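Local coordinates for protein octaprenyl Pyrophosphate Synthase (Helicobacter pylori, PDB 3TC1) that probably builds the octaprenyl diphosphate chain by adding isopentenyl diphosphate units to an allylic diphosphate, as trans-prenyltransferases with an all-helical fold do, at residues 241-244 and 245-248; 255-258 and 259-262. All coordinates share one frame; numbering follows the deposited sequence.

Contact 1. Residues 241-244 and 245-248; sequences QGLL and ISYF
The C-terminal end of helix 238-246 brings Leu243 and Ser246 together, where the regular turns run out into a loop. Two ordinary i to i+4 bonds are still made, Ile245 N to Gln241 O and Ser246 N to Gly242 O. Beyond them Tyr247 N binds Leu244 O at 3.0 Å with an N-H...O angle of 134°, while its bond to Leu243 O is weak. Phe248 N then reaches back to Ile245 O at 3.0 Å, a second backbone bond with i to i+3 spacing. Leu243 O also receives the hydroxyl of Ser246: with chi1 at 77°, OG lies between the backbone N and the carbonyl carbon of its own residue, and from there Ser246 OG donates to Leu243 O at 2.5 Å, short for such a bond. The same oxygen lies 3.2 Å above one face of the Tyr247 ring, displaced toward the rim near CG. Further out, the Leu243 and Tyr247 side chains run side by side in the same direction, with Leu243 CB 4.2 Å from Tyr247 CE2 and Leu243 CD2 4.1 Å from Tyr247 OH. Leu243, Leu244 and Tyr247 all pack against helix 253-265, the tyrosine meeting Trp258 edge-to-face, whereas Ile245 touches Phe148 and Leu244 also rests on Phe220 and Leu236.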
loop_
_atom_site.group_PDB
_atom_site.type_symbol
_atom_site.label_atom_id
_atom_site.label_comp_id
_atom_site.label_asym_id
_atom_site.label_seq_id
_atom_site.Cartn_x
_atom_site.Cartn_y
_atom_site.Cartn_z
ATOM N N GLN B 241 -24.583 -17.864 25.856
ATOM C CA GLN B 241 -23.602 -18.017 24.787
ATOM C C GLN B 241 -24.349 -17.956 23.459
ATOM O O GLN B 241 -23.887 -17.331 22.499
ATOM C CB GLN B 241 -22.846 -19.346 24.913
ATOM C CG GLN B 241 -21.875 -19.398 26.087
ATOM C CD GLN B 241 -21.012 -20.646 26.079
ATOM O OE1 GLN B 241 -21.518 -21.756 25.955
ATOM N NE2 GLN B 241 -19.701 -20.468 26.219
ATOM N N GLY B 242 -25.515 -18.596 23.416
ATOM C CA GLY B 242 -26.320 -18.578 22.204
ATOM C C GLY B 242 -26.721 -17.154 21.856
ATOM O O GLY B 242 -26.655 -16.736 20.695
ATOM N N LEU B 243 -27.135 -16.395 22.866
ATOM C CA LEU B 243 -27.539 -15.012 22.648
ATOM C C LEU B 243 -26.374 -14.153 22.162
ATOM O O LEU B 243 -26.514 -13.387 21.207
ATOM C CB LEU B 243 -28.115 -14.405 23.934
ATOM C CG LEU B 243 -29.471 -14.916 24.433
ATOM C CD1 LEU B 243 -29.875 -14.150 25.699
ATOM C CD2 LEU B 243 -30.521 -14.730 23.346
ATOM N N LEU B 244 -25.226 -14.269 22.823
ATOM C CA LEU B 244 -24.064 -13.483 22.428
ATOM C C LEU B 244 -23.726 -13.752 20.967
ATOM O O LEU B 244 -23.510 -12.819 20.195
ATOM C CB LEU B 244 -22.858 -13.809 23.313
ATOM C CG LEU B 244 -21.598 -12.997 22.999
ATOM C CD1 LEU B 244 -21.872 -11.513 23.205
ATOM C CD2 LEU B 244 -20.457 -13.464 23.902
ATOM N N ILE B 245 -23.690 -15.026 20.586
ATOM C CA ILE B 245 -23.386 -15.380 19.207
ATOM C C ILE B 245 -24.423 -14.783 18.249
ATOM O O ILE B 245 -24.078 -14.277 17.181
ATOM C CB ILE B 245 -23.324 -16.914 19.019
ATOM C CG1 ILE B 245 -22.112 -17.475 19.771
ATOM C CG2 ILE B 245 -23.225 -17.256 17.528
ATOM C CD1 ILE B 245 -21.967 -18.982 19.689
ATOM N N SER B 246 -25.692 -14.826 18.642
ATOM C CA SER B 246 -26.760 -14.281 17.812
ATOM C C SER B 246 -26.623 -12.763 17.670
ATOM O O SER B 246 -27.137 -12.176 16.720
ATOM C CB SER B 246 -28.123 -14.597 18.422
ATOM O OG SER B 246 -28.389 -13.733 19.516
ATOM N N TYR B 247 -25.945 -12.120 18.616
ATOM C CA TYR B 247 -25.779 -10.674 18.534
ATOM C C TYR B 247 -24.561 -10.273 17.704
ATOM O O TYR B 247 -24.320 -9.087 17.483
ATOM C CB TYR B 247 -25.679 -10.055 19.934
ATOM C CG TYR B 247 -26.934 -10.224 20.765
ATOM C CD1 TYR B 247 -28.182 -10.398 20.155
ATOM C CD2 TYR B 247 -26.880 -10.194 22.162
ATOM C CE1 TYR B 247 -29.346 -10.540 20.915
ATOM C CE2 TYR B 247 -28.036 -10.331 22.928
ATOM C CZ TYR B 247 -29.265 -10.506 22.300
ATOM O OH TYR B 247 -30.410 -10.658 23.056
ATOM N N PHE B 248 -23.802 -11.262 17.245
ATOM C CA PHE B 248 -22.616 -11.003 16.428
ATOM C C PHE B 248 -23.006 -10.124 15.232
ATOM O O PHE B 248 -23.974 -10.415 14.526
ATOM C CB PHE B 248 -22.028 -12.332 15.937
ATOM C CG PHE B 248 -20.765 -12.184 15.132
ATOM C CD1 PHE B 248 -19.588 -11.742 15.730
ATOM C CD2 PHE B 248 -20.751 -12.495 13.774
ATOM C CE1 PHE B 248 -18.411 -11.613 14.989
ATOM C CE2 PHE B 248 -19.573 -12.369 13.018
ATOM C CZ PHE B 248 -18.406 -11.929 13.627
#

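Contact 2. Residues 255-258 and 259-262; sequences IIEW and TKEK
Trp258 and Lys262 form the close-packed side of this turn of helix 253-265. Lys262 CG sits over one face of the indole, 3.7 Å from the centroid of the six-membered ring of Trp258 and 9° off the normal, a CH-pi contact. A bend at chi2 (-62°) carries the rest of the chain across the ring, putting Lys262 CE 3.9 Å from Trp258 NE1, and the ammonium goes on to a salt bridge with Asp240 and a hydrogen bond with Gln265. The buried Thr259 is held by two bonds: its OG1 and N both donate to Ile255 O, at 2.8 Å and 2.9 Å, from opposite faces of the carbonyl plane, and OG1 lies in the plane of the indole at its edge. On the looser, more exposed side the contacts are between charged chains. Glu257, folded at chi2, runs beside Lys260, and Glu257 OE2 meets Lys260 NZ at 2.9 Å in a salt bridge whose hydrogen bond is weak. Glu261 CG comes within 3.1 Å of Glu257 O, but the two carboxylates stay apart. Trp258 faces helix 238-246 through Asp240, Leu243 and Leu244, Thr259 and Lys262 touch helix 227-233, and Ile256 and Lys260 lie on Phe217.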
loop_
_atom_site.group_PDB
_atom_site.type_symbol
_atom_site.label_atom_id
_atom_site.label_comp_id
_atom_site.label_asym_id
_atom_site.label_seq_id
_atom_site.Cartn_x
_atom_site.Cartn_y
_atom_site.Cartn_z
ATOM N N ILE B 255 -28.961 -4.566 22.581
ATOM C CA ILE B 255 -27.847 -5.504 22.611
ATOM C C ILE B 255 -26.707 -4.903 23.434
ATOM O O ILE B 255 -26.069 -5.590 24.229
ATOM C CB ILE B 255 -27.391 -5.852 21.181
ATOM C CG1 ILE B 255 -28.396 -6.840 20.573
ATOM C CG2 ILE B 255 -25.975 -6.433 21.194
ATOM C CD1 ILE B 255 -28.171 -7.128 19.090
ATOM N N ILE B 256 -26.460 -3.611 23.258
ATOM C CA ILE B 256 -25.425 -2.949 24.037
ATOM C C ILE B 256 -25.746 -3.046 25.536
ATOM O O ILE B 256 -24.896 -3.436 26.337
ATOM C CB ILE B 256 -25.276 -1.469 23.617
ATOM C CG1 ILE B 256 -24.599 -1.400 22.240
ATOM C CG2 ILE B 256 -24.451 -0.705 24.652
ATOM C CD1 ILE B 256 -24.539 -0.006 21.640
ATOM N N GLU B 257 -26.978 -2.714 25.917
ATOM C CA GLU B 257 -27.351 -2.792 27.327
ATOM C C GLU B 257 -27.217 -4.208 27.887
ATOM O O GLU B 257 -26.728 -4.395 29.003
ATOM C CB GLU B 257 -28.777 -2.269 27.543
ATOM C CG GLU B 257 -28.897 -0.765 27.351
ATOM C CD GLU B 257 -27.828 0.012 28.121
ATOM O OE1 GLU B 257 -27.743 -0.155 29.356
ATOM O OE2 GLU B 257 -27.071 0.787 27.494
ATOM N N TRP B 258 -27.644 -5.208 27.118
ATOM C CA TRP B 258 -27.536 -6.591 27.569
ATOM C C TRP B 258 -26.058 -6.954 27.779
ATOM O O TRP B 258 -25.685 -7.564 28.784
ATOM C CB TRP B 258 -28.159 -7.534 26.531
ATOM C CG TRP B 258 -28.120 -8.996 26.918
ATOM C CD1 TRP B 258 -29.043 -9.679 27.671
ATOM C CD2 TRP B 258 -27.110 -9.950 26.561
ATOM N NE1 TRP B 258 -28.668 -11.000 27.795
ATOM C CE2 TRP B 258 -27.486 -11.192 27.128
ATOM C CE3 TRP B 258 -25.922 -9.877 25.817
ATOM C CZ2 TRP B 258 -26.714 -12.352 26.972
ATOM C CZ3 TRP B 258 -25.158 -11.030 25.663
ATOM C CH2 TRP B 258 -25.559 -12.250 26.239
ATOM N N THR B 259 -25.220 -6.567 26.821
ATOM C CA THR B 259 -23.788 -6.845 26.883
ATOM C C THR B 259 -23.127 -6.184 28.093
ATOM O O THR B 259 -22.254 -6.775 28.738
ATOM C CB THR B 259 -23.077 -6.347 25.600
ATOM O OG1 THR B 259 -23.658 -6.985 24.455
ATOM C CG2 THR B 259 -21.605 -6.671 25.648
ATOM N N LYS B 260 -23.524 -4.954 28.402
ATOM C CA LYS B 260 -22.936 -4.275 29.551
ATOM C C LYS B 260 -23.287 -4.976 30.858
ATOM O O LYS B 260 -22.465 -5.044 31.776
ATOM C CB LYS B 260 -23.381 -2.810 29.599
ATOM C CG LYS B 260 -22.760 -1.966 28.501
ATOM C CD LYS B 260 -22.926 -0.475 28.751
ATOM C CE LYS B 260 -24.372 -0.044 28.659
ATOM N NZ LYS B 260 -24.501 1.441 28.757
ATOM N N GLU B 261 -24.507 -5.496 30.946
ATOM C CA GLU B 261 -24.939 -6.203 32.149
ATOM C C GLU B 261 -24.148 -7.490 32.319
ATOM O O GLU B 261 -23.774 -7.850 33.432
ATOM C CB GLU B 261 -26.429 -6.542 32.081
ATOM C CG GLU B 261 -27.338 -5.340 31.940
ATOM C CD GLU B 261 -28.800 -5.715 32.032
ATOM O OE1 GLU B 261 -29.153 -6.851 31.652
ATOM O OE2 GLU B 261 -29.602 -4.870 32.476
ATOM N N LYS B 262 -23.892 -8.178 31.209
ATOM C CA LYS B 262 -23.151 -9.430 31.248
ATOM C C LYS B 262 -21.688 -9.219 31.631
ATOM O O LYS B 262 -21.124 -10.029 32.363
ATOM C CB LYS B 262 -23.270 -10.158 29.906
ATOM C CG LYS B 262 -24.659 -10.762 29.666
ATOM C CD LYS B 262 -24.992 -11.812 30.730
ATOM C CE LYS B 262 -26.492 -12.043 30.848
ATOM N NZ LYS B 262 -26.834 -12.991 31.946
#

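In the fold
Contacts 1 and 2 both lie at the surface, their centres about 11 Å apart, each with one buried residue, Leu244 and Thr259. Contact 1 runs off the end of helix 238-246; contact 2 stays inside helix 253-265, the next in sequence. The two touch: Tyr247 CD1, just after the first helix, meets Ile255 CD1 at 3.4 Å, and Leu243 CD1 approaches Trp258 CZ2 at 3.9 Å. Trp258 is thus common to both contacts. Contact 1 passes from i to i+4 to i to i+3 bonding, whereas contact 2 keeps i to i+4 bonds throughout and adds charged and CH-pi contacts. Both also have a hydroxyl bonded to a main-chain carbonyl.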